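Local coordinates for odorant-binding protein 47 (Anopheles gambiae, PDB 3PM2), which binds hydrophobic odorants such as menthol, decanal and indole and is thought to carry them through the aqueous fluid around olfactory sensory dendrites, at residues 9-13 and 157-163; 16-20 and 149-155; 47-52 and 120-124; 57-61 and 134-138. All blocks are in the same frame, centred on the assembly; numbering follows the deposited sequence.

Interaction 1: 9-13 and 157-163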
# COMPACT_ATOMS: atom_id res chain seq x y z
N PRO A 9 10.93 0.70 -8.61
CA PRO A 9 10.73 -0.57 -9.33
C PRO A 9 11.82 -0.82 -10.39
O PRO A 9 12.23 0.15 -11.02
CB PRO A 9 9.32 -0.48 -9.93
CG PRO A 9 8.85 0.89 -9.69
CD PRO A 9 9.77 1.61 -8.75
N PRO A 10 12.35 -2.07 -10.55
CA PRO A 10 13.44 -2.31 -11.53
C PRO A 10 13.08 -2.08 -13.00
O PRO A 10 13.98 -1.92 -13.83
CB PRO A 10 13.84 -3.76 -11.26
CG PRO A 10 12.60 -4.39 -10.73
CD PRO A 10 11.99 -3.32 -9.86
N VAL A 11 11.79 -2.09 -13.31
CA VAL A 11 11.29 -1.83 -14.66
C VAL A 11 10.12 -0.86 -14.57
O VAL A 11 9.34 -0.94 -13.61
CB VAL A 11 10.99 -3.09 -15.55
CG1 VAL A 11 12.10 -4.13 -15.48
CG2 VAL A 11 9.64 -3.71 -15.22
N PRO A 12 9.97 0.07 -15.54
CA PRO A 12 8.83 1.00 -15.48
C PRO A 12 7.49 0.38 -15.87
O PRO A 12 6.48 1.08 -15.82
CB PRO A 12 9.25 2.12 -16.43
CG PRO A 12 10.13 1.45 -17.42
CD PRO A 12 10.81 0.31 -16.73
N LYS A 13 7.47 -0.93 -16.25
CA LYS A 13 6.27 -1.68 -16.63
C LYS A 13 5.17 -1.50 -15.59
O LYS A 13 5.41 -1.62 -14.37
CB LYS A 13 6.58 -3.19 -16.81
CG LYS A 13 5.51 -3.98 -17.56
CD LYS A 13 5.93 -5.42 -17.71
CE LYS A 13 5.26 -6.13 -18.87
NZ LYS A 13 3.87 -6.52 -18.53
N ASN A 157 6.53 -13.44 -17.57
CA ASN A 157 7.67 -12.95 -18.35
C ASN A 157 8.73 -12.38 -17.41
O ASN A 157 8.46 -12.23 -16.21
CB ASN A 157 7.26 -11.96 -19.47
CG ASN A 157 6.68 -10.63 -19.05
OD1 ASN A 157 6.65 -10.28 -17.89
ND2 ASN A 157 6.26 -9.83 -20.01
N ASP A 158 9.93 -12.10 -17.93
CA ASP A 158 11.06 -11.56 -17.16
C ASP A 158 10.75 -10.28 -16.42
O ASP A 158 11.18 -10.14 -15.27
CB ASP A 158 12.29 -11.34 -18.08
CG ASP A 158 12.98 -12.62 -18.51
OD1 ASP A 158 12.64 -13.69 -17.96
OD2 ASP A 158 13.88 -12.54 -19.39
N ASP A 159 10.06 -9.34 -17.07
CA ASP A 159 9.74 -8.06 -16.46
C ASP A 159 8.78 -8.19 -15.28
O ASP A 159 8.95 -7.50 -14.27
CB ASP A 159 9.22 -7.08 -17.50
CG ASP A 159 10.29 -6.47 -18.37
OD1 ASP A 159 11.48 -6.88 -18.24
OD2 ASP A 159 9.96 -5.61 -19.19
N CYS A 160 7.79 -9.08 -15.42
CA CYS A 160 6.85 -9.33 -14.33
C CYS A 160 7.50 -10.14 -13.22
O CYS A 160 7.10 -9.99 -12.09
CB CYS A 160 5.56 -9.96 -14.84
SG CYS A 160 4.57 -8.85 -15.87
N ASN A 161 8.52 -10.99 -13.54
CA ASN A 161 9.29 -11.70 -12.50
C ASN A 161 10.03 -10.63 -11.66
O ASN A 161 10.07 -10.74 -10.43
CB ASN A 161 10.32 -12.69 -13.08
CG ASN A 161 11.02 -13.49 -11.99
OD1 ASN A 161 10.40 -14.02 -11.07
ND2 ASN A 161 12.32 -13.52 -12.03
N LYS A 162 10.60 -9.61 -12.33
CA LYS A 162 11.31 -8.49 -11.65
C LYS A 162 10.36 -7.71 -10.74
O LYS A 162 10.71 -7.38 -9.60
CB LYS A 162 12.00 -7.58 -12.66
CG LYS A 162 13.22 -8.24 -13.32
CD LYS A 162 13.81 -7.35 -14.38
CE LYS A 162 14.79 -8.11 -15.25
NZ LYS A 162 15.20 -7.30 -16.43
N LEU A 163 9.14 -7.43 -11.23
CA LEU A 163 8.14 -6.75 -10.43
C LEU A 163 7.66 -7.63 -9.26
O LEU A 163 7.41 -7.10 -8.18
CB LEU A 163 6.97 -6.23 -11.27
CG LEU A 163 7.24 -5.09 -12.28
CD1 LEU A 163 5.93 -4.57 -12.84
CD2 LEU A 163 8.05 -3.94 -11.66
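An irregular, proline-rich segment, 9-13, kinked at Pro10 and Pro12, lies along the first turns of helix 158-167 and meets it through side chains. The central piece is Leu163. With chi1 m and chi2 t its two methyls spread under the incoming chain: CD2 sits 4.1 Å from Pro9 CB and 3.9 Å from Val11 CG2, while CD1 comes within 3.4 Å of Lys13 O. Pro10 lays its ring against the helix backbone, with CG 3.7 Å from Lys162 O. Val11, in the m rotamer, turns CG1 to the aliphatic part of Lys162, 3.8 Å from CD; Lys162 itself runs nearly fully extended beyond chi1. Lys13 is extended too, t at its first three torsions, and crosses the helix start with CD 3.7 Å from Asp159 CB; chi4 then turns to m, leaving NZ 3.6 Å from Cys160 SG. The helix begins with a proper N-cap: Asn157, chi1 p, accepts from Cys160 N through OD1 at 3.0 Å. This is N-terminal tail packing on the last helix of an odorant-binding protein. Cys160 is disulfide-bonded to Cys18, farther along the same N-terminal loop, and Pro9 and Pro10 also touch Tyr166 on helix 158-167.

Interaction 2: 16-20 and 149-155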
# COMPACT_ATOMS: atom_id res chain seq x y z
N ALA A 16 -0.42 -3.50 -13.68
CA ALA A 16 -1.68 -3.98 -14.27
C ALA A 16 -1.41 -4.89 -15.47
O ALA A 16 -2.21 -5.77 -15.76
CB ALA A 16 -2.54 -2.80 -14.69
N GLU A 17 -0.25 -4.72 -16.12
CA GLU A 17 0.16 -5.56 -17.25
C GLU A 17 0.70 -6.94 -16.80
O GLU A 17 0.87 -7.83 -17.63
CB GLU A 17 1.15 -4.82 -18.14
CG GLU A 17 0.49 -3.66 -18.87
CD GLU A 17 1.41 -2.79 -19.69
OE1 GLU A 17 2.62 -3.10 -19.79
OE2 GLU A 17 0.91 -1.78 -20.25
N CYS A 18 0.95 -7.10 -15.49
CA CYS A 18 1.36 -8.37 -14.88
C CYS A 18 0.16 -9.08 -14.29
O CYS A 18 0.08 -10.30 -14.40
CB CYS A 18 2.43 -8.14 -13.82
SG CYS A 18 3.96 -7.46 -14.49
N CYS A 19 -0.72 -8.34 -13.60
CA CYS A 19 -1.93 -8.88 -12.98
C CYS A 19 -2.92 -7.76 -12.74
O CYS A 19 -2.53 -6.70 -12.22
CB CYS A 19 -1.62 -9.64 -11.68
SG CYS A 19 -3.07 -10.47 -10.96
N VAL A 20 -4.21 -8.00 -13.03
CA VAL A 20 -5.26 -7.04 -12.74
C VAL A 20 -5.73 -7.38 -11.33
O VAL A 20 -6.23 -8.48 -11.08
CB VAL A 20 -6.39 -7.03 -13.80
CG1 VAL A 20 -7.47 -6.02 -13.43
CG2 VAL A 20 -5.84 -6.72 -15.19
N CYS A 149 -1.99 -13.43 -6.88
CA CYS A 149 -2.53 -13.55 -8.23
C CYS A 149 -2.43 -14.99 -8.79
O CYS A 149 -1.32 -15.53 -8.82
CB CYS A 149 -1.87 -12.55 -9.17
SG CYS A 149 -2.65 -12.47 -10.81
N PRO A 150 -3.55 -15.64 -9.17
CA PRO A 150 -3.45 -16.99 -9.78
C PRO A 150 -2.55 -16.97 -11.01
O PRO A 150 -2.61 -16.01 -11.78
CB PRO A 150 -4.90 -17.29 -10.21
CG PRO A 150 -5.75 -16.40 -9.32
CD PRO A 150 -4.95 -15.15 -9.17
N ALA A 151 -1.72 -18.01 -11.22
CA ALA A 151 -0.78 -18.08 -12.36
C ALA A 151 -1.53 -17.87 -13.69
O ALA A 151 -1.00 -17.21 -14.58
CB ALA A 151 -0.06 -19.41 -12.38
N LYS A 152 -2.78 -18.34 -13.78
CA LYS A 152 -3.60 -18.21 -15.00
C LYS A 152 -3.93 -16.73 -15.33
O LYS A 152 -4.31 -16.45 -16.46
CB LYS A 152 -4.87 -19.09 -14.95
CG LYS A 152 -5.91 -18.69 -13.90
CD LYS A 152 -7.18 -19.51 -14.02
CE LYS A 152 -8.28 -18.95 -13.15
NZ LYS A 152 -9.52 -19.77 -13.20
N LEU A 153 -3.81 -15.82 -14.32
CA LEU A 153 -4.11 -14.39 -14.45
C LEU A 153 -2.86 -13.52 -14.39
O LEU A 153 -2.96 -12.30 -14.43
CB LEU A 153 -5.12 -13.96 -13.35
CG LEU A 153 -6.50 -14.62 -13.45
CD1 LEU A 153 -7.29 -14.41 -12.19
CD2 LEU A 153 -7.27 -14.11 -14.67
N PHE A 154 -1.68 -14.16 -14.31
CA PHE A 154 -0.41 -13.47 -14.17
C PHE A 154 0.39 -13.59 -15.44
O PHE A 154 0.55 -14.70 -15.97
CB PHE A 154 0.38 -14.04 -12.97
CG PHE A 154 1.53 -13.16 -12.50
CD1 PHE A 154 1.33 -12.22 -11.50
CD2 PHE A 154 2.80 -13.31 -13.03
CE1 PHE A 154 2.39 -11.41 -11.06
CE2 PHE A 154 3.87 -12.52 -12.57
CZ PHE A 154 3.65 -11.57 -11.60
N THR A 155 0.97 -12.47 -15.89
CA THR A 155 1.78 -12.48 -17.12
C THR A 155 3.16 -13.06 -16.74
O THR A 155 3.89 -12.45 -15.97
CB THR A 155 1.86 -11.05 -17.70
OG1 THR A 155 0.54 -10.55 -17.91
CG2 THR A 155 2.65 -10.99 -18.99
O HOH W 1 -5.15 -10.50 -14.30
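The apolar centre is the disulfide between Cys19 and Cys149, SG to SG 2.0 Å with chi3 at 89°, close to the relaxed right angle. It is one of six disulfides in this C-plus odorant-binding protein, and it ties the N-terminal loop to the loop between helices 133-147 and 158-167. Both cysteines use the t rotamer and point at each other. Phe154 packs beside them, its CD1 3.9 Å from Cys19 CB and its CZ 4.3 Å from Cys18 CB; the ring also meets Phe146 edge-to-face, and Trp92 of helix 92-109 touches Cys19 and Cys149. The 3-10 turn at 151-153 brings the chain back from Cys149, so that Phe154 and Thr155 run alongside Cys18 and Cys19, with CA atoms of Cys18 and Thr155 4.7 Å apart. Here the contact turns polar. Cys18 O accepts from Thr155 N at 2.8 Å and also receives a CA-H...O contact from Phe154 CA at 3.2 Å. Beyond Cys19 a water carries the link onward, accepting from Val20 N at 3.0 Å and donating to Leu153 O at 2.8 Å. At the other end, the Thr155 side chain donates from OG1 to Glu17 O, again at 2.8 Å.

Interaction 3: 47-52 and 120-124; sequences MEGIPR and LTPAF
Two loops whose backbones stay well apart are bridged by long side chains, Arg52 reaching for a backbone carbonyl: the nearest CA pairs are Arg52-Leu120 at 7.6 Å and Met47-Ala123 at 8.9 Å, and neither segment has regular secondary structure. Build both largely extended, with Ala123 at phi/psi -101/-4 and Gly49 at 89/-154, where a CB would jam against the preceding carbonyl oxygen. Arg52 starts sideways (chi1 m) and continues nearly extended, chi2 and chi3 off the wells at -147° and 146°. Its NH1 makes a weak hydrogen bond to Thr121 O at 3.3 Å, and a water doubles the link, 2.5 Å from Arg52 NH2 and 2.8 Å from Thr121 O. Leu120, m then t, covers one guanidinium face, CD1 3.9 Å from Arg52 NE and 4.3 Å from Ile50 CG2. At the other end comes a Met-aromatic contact: Met47, m-t-p, sets SD 3.9 Å from Phe124 CE2, at the edge of a ring with chi1 p, and CE 3.4 Å from Ala123 CB. This is surface loop-to-loop packing. Glu127 forms the salt bridge with Arg52, and Arg43 of helix 27-44 makes a cation-pi contact with Phe124; Ile50 and Pro51 rest on helix 111-118, joining the loops that follow these two helices.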
# COMPACT_ATOMS: atom_id res chain seq x y z
N MET A 47 15.47 7.70 5.96
CA MET A 47 15.57 8.14 7.36
C MET A 47 15.55 6.94 8.27
O MET A 47 14.75 6.03 8.08
CB MET A 47 14.48 9.15 7.72
CG MET A 47 14.65 10.47 6.98
SD MET A 47 13.15 11.44 7.02
CE MET A 47 13.27 12.04 8.63
N GLU A 48 16.47 6.90 9.21
CA GLU A 48 16.58 5.77 10.12
C GLU A 48 15.57 5.88 11.25
O GLU A 48 14.90 6.90 11.39
CB GLU A 48 18.00 5.67 10.69
CG GLU A 48 18.36 6.75 11.69
CD GLU A 48 19.79 6.72 12.18
OE1 GLU A 48 20.55 5.79 11.81
OE2 GLU A 48 20.16 7.66 12.92
N GLY A 49 15.50 4.83 12.07
CA GLY A 49 14.62 4.80 13.23
C GLY A 49 13.23 4.28 12.94
O GLY A 49 13.03 3.45 12.05
N ILE A 50 12.28 4.70 13.76
CA ILE A 50 10.90 4.24 13.64
C ILE A 50 10.33 4.57 12.25
O ILE A 50 10.54 5.72 11.81
CB ILE A 50 10.07 4.89 14.77
CG1 ILE A 50 10.61 4.44 16.15
CG2 ILE A 50 8.56 4.62 14.63
CD1 ILE A 50 10.25 5.36 17.26
N PRO A 51 9.69 3.59 11.54
CA PRO A 51 9.12 3.88 10.21
C PRO A 51 8.20 5.10 10.25
O PRO A 51 7.46 5.29 11.21
CB PRO A 51 8.34 2.60 9.87
CG PRO A 51 9.12 1.51 10.58
CD PRO A 51 9.44 2.17 11.91
N ARG A 52 8.34 6.00 9.26
CA ARG A 52 7.56 7.24 9.24
C ARG A 52 6.31 6.97 8.41
O ARG A 52 6.42 6.33 7.36
CB ARG A 52 8.40 8.41 8.65
CG ARG A 52 9.79 8.55 9.28
CD ARG A 52 10.28 9.98 9.35
NE ARG A 52 11.07 10.11 10.57
CZ ARG A 52 11.10 11.16 11.38
NH1 ARG A 52 10.45 12.28 11.06
NH2 ARG A 52 11.84 11.12 12.47
N LEU A 120 6.07 11.10 15.86
CA LEU A 120 7.34 11.62 15.39
C LEU A 120 7.22 13.12 15.06
O LEU A 120 6.16 13.60 14.69
CB LEU A 120 7.81 10.84 14.14
CG LEU A 120 8.20 9.37 14.36
CD1 LEU A 120 8.35 8.63 13.02
CD2 LEU A 120 9.46 9.24 15.20
N THR A 121 8.30 13.85 15.24
CA THR A 121 8.34 15.27 14.93
C THR A 121 9.04 15.48 13.60
O THR A 121 9.91 14.68 13.28
CB THR A 121 8.98 16.08 16.08
OG1 THR A 121 10.26 15.55 16.38
CG2 THR A 121 8.13 16.09 17.32
N PRO A 122 8.69 16.54 12.82
CA PRO A 122 9.35 16.75 11.52
C PRO A 122 10.88 16.79 11.61
O PRO A 122 11.41 17.50 12.44
CB PRO A 122 8.76 18.08 11.05
CG PRO A 122 7.42 18.13 11.69
CD PRO A 122 7.65 17.56 13.05
N ALA A 123 11.57 15.93 10.84
CA ALA A 123 13.05 15.86 10.89
C ALA A 123 13.75 16.59 9.76
O ALA A 123 14.98 16.66 9.73
CB ALA A 123 13.52 14.42 11.01
N PHE A 124 12.97 17.13 8.83
CA PHE A 124 13.49 18.07 7.84
C PHE A 124 12.43 19.09 7.44
O PHE A 124 11.26 18.97 7.82
CB PHE A 124 13.99 17.33 6.60
CG PHE A 124 12.91 16.62 5.84
CD1 PHE A 124 12.11 17.31 4.95
CD2 PHE A 124 12.70 15.26 6.02
CE1 PHE A 124 11.11 16.66 4.24
CE2 PHE A 124 11.70 14.60 5.32
CZ PHE A 124 10.91 15.30 4.43
O HOH W 2 11.84 12.85 14.29

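Interaction 4: 57-61 and 134-138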
# COMPACT_ATOMS: atom_id res chain seq x y z
N ALA A 57 -0.57 7.27 1.33
CA ALA A 57 -1.63 6.36 1.81
C ALA A 57 -2.67 7.06 2.65
O ALA A 57 -3.86 6.77 2.50
CB ALA A 57 -1.02 5.20 2.60
N GLU A 58 -2.25 7.98 3.54
CA GLU A 58 -3.25 8.70 4.34
C GLU A 58 -4.17 9.53 3.42
O GLU A 58 -5.38 9.57 3.65
CB GLU A 58 -2.58 9.56 5.40
CG GLU A 58 -3.58 10.28 6.29
CD GLU A 58 -2.97 10.84 7.56
OE1 GLU A 58 -2.40 10.05 8.34
OE2 GLU A 58 -3.09 12.07 7.79
N CYS A 59 -3.60 10.13 2.36
CA CYS A 59 -4.33 10.91 1.36
C CYS A 59 -5.40 10.02 0.68
O CYS A 59 -6.56 10.43 0.56
CB CYS A 59 -3.35 11.50 0.34
SG CYS A 59 -4.14 12.38 -1.03
N VAL A 60 -5.00 8.77 0.27
CA VAL A 60 -5.87 7.79 -0.36
C VAL A 60 -7.00 7.43 0.61
O VAL A 60 -8.16 7.40 0.21
CB VAL A 60 -5.10 6.53 -0.82
CG1 VAL A 60 -6.06 5.40 -1.19
CG2 VAL A 60 -4.15 6.83 -1.99
N MET A 61 -6.66 7.18 1.85
CA MET A 61 -7.65 6.80 2.88
C MET A 61 -8.62 7.93 3.17
O MET A 61 -9.82 7.70 3.25
CB MET A 61 -6.97 6.27 4.14
CG MET A 61 -6.20 4.96 3.90
SD MET A 61 -7.29 3.58 3.53
CE MET A 61 -6.17 2.19 3.78
N SER A 134 -2.54 4.17 7.79
CA SER A 134 -3.00 4.10 6.39
C SER A 134 -2.01 3.35 5.48
O SER A 134 -2.43 2.48 4.71
CB SER A 134 -3.29 5.49 5.85
OG SER A 134 -4.34 6.13 6.56
N GLY A 135 -0.73 3.71 5.57
CA GLY A 135 0.32 3.08 4.78
C GLY A 135 0.52 1.62 5.16
O GLY A 135 0.75 0.78 4.29
N THR A 136 0.44 1.30 6.46
CA THR A 136 0.60 -0.09 6.93
C THR A 136 -0.42 -0.98 6.21
O THR A 136 -0.04 -2.00 5.63
CB THR A 136 0.44 -0.17 8.44
OG1 THR A 136 1.40 0.72 9.04
CG2 THR A 136 0.62 -1.57 8.98
N ILE A 137 -1.69 -0.56 6.20
CA ILE A 137 -2.77 -1.33 5.56
C ILE A 137 -2.64 -1.36 4.06
O ILE A 137 -2.66 -2.46 3.45
CB ILE A 137 -4.19 -0.84 6.03
CG1 ILE A 137 -4.37 -0.97 7.58
CG2 ILE A 137 -5.33 -1.57 5.28
CD1 ILE A 137 -4.37 -2.44 8.13
N LEU A 138 -2.51 -0.18 3.45
CA LEU A 138 -2.48 -0.06 2.00
C LEU A 138 -1.29 -0.76 1.34
O LEU A 138 -1.46 -1.44 0.31
CB LEU A 138 -2.60 1.42 1.56
CG LEU A 138 -2.86 1.68 0.07
CD1 LEU A 138 -4.22 1.09 -0.38
CD2 LEU A 138 -2.81 3.20 -0.24
O HOH W 3 -2.83 7.42 8.36
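Helices 55-63 and 133-147 cross here almost at right angles: the short axes of 57-61 and 134-138 make an angle of 83° and pass 8.7 Å apart. Small residues at the crossing let the backbones meet, Ala57 and Gly135 having their CA atoms only 4.8 Å apart. Ala57 CB presses on Gly135 CA at 3.3 Å, and a side chain on Gly135 would have its CB within 3.8 Å of that methyl. Around this point larger side chains fill in. Leu138, chi1 t and chi2 p, brings CD2 3.9 Å from Ala57 CB and 4.0 Å from Val60 CG1. Met61, m at chi1 and chi2, reaches over with CE 4.1 Å from Ile137 CG2 and lays its CG 3.5 Å from Ser134 OG. The polar edge is a water bridge: the water donates to Glu58 OE1 and accepts from Ser134 OG, each at 2.7 Å, while Glu58 OE1 also accepts from His131 N. The contact is a buried helix crossing near the centre of this mainly helical odorant-binding fold. Tyr67 of strand 67-68 touches Met61 and Ser134, Val60 packs on Phe30 of helix 27-44, to which the Cys59-Cys33 disulfide ties helix 55-63, and Ile137 leans on Phe104 of helix 92-109.

Overall arrangement
Interaction 4 is the buried one, about 7 Å from the chain's centre, and the sole helix-on-helix contact; the other three lie 18-19 Å out: loop on helix in interaction 1, loop on loop in interactions 2 and 3. Interactions 1 and 2 form one continuous patch, joined by the Cys18-Cys160 disulfide and by Cys160 packing on Phe154 and Thr155, and both fasten the N-terminal loop to the C-terminal part of the chain. Interaction 3 lies across the chain's centre from interaction 2, with centres about 36 Å apart, and is the most exposed. Chemistry follows place: close apolar packing in 4, aliphatic packing in 1, covalent and backbone bonds in 2, and arginine, water and sulfur-aromatic contacts in 3.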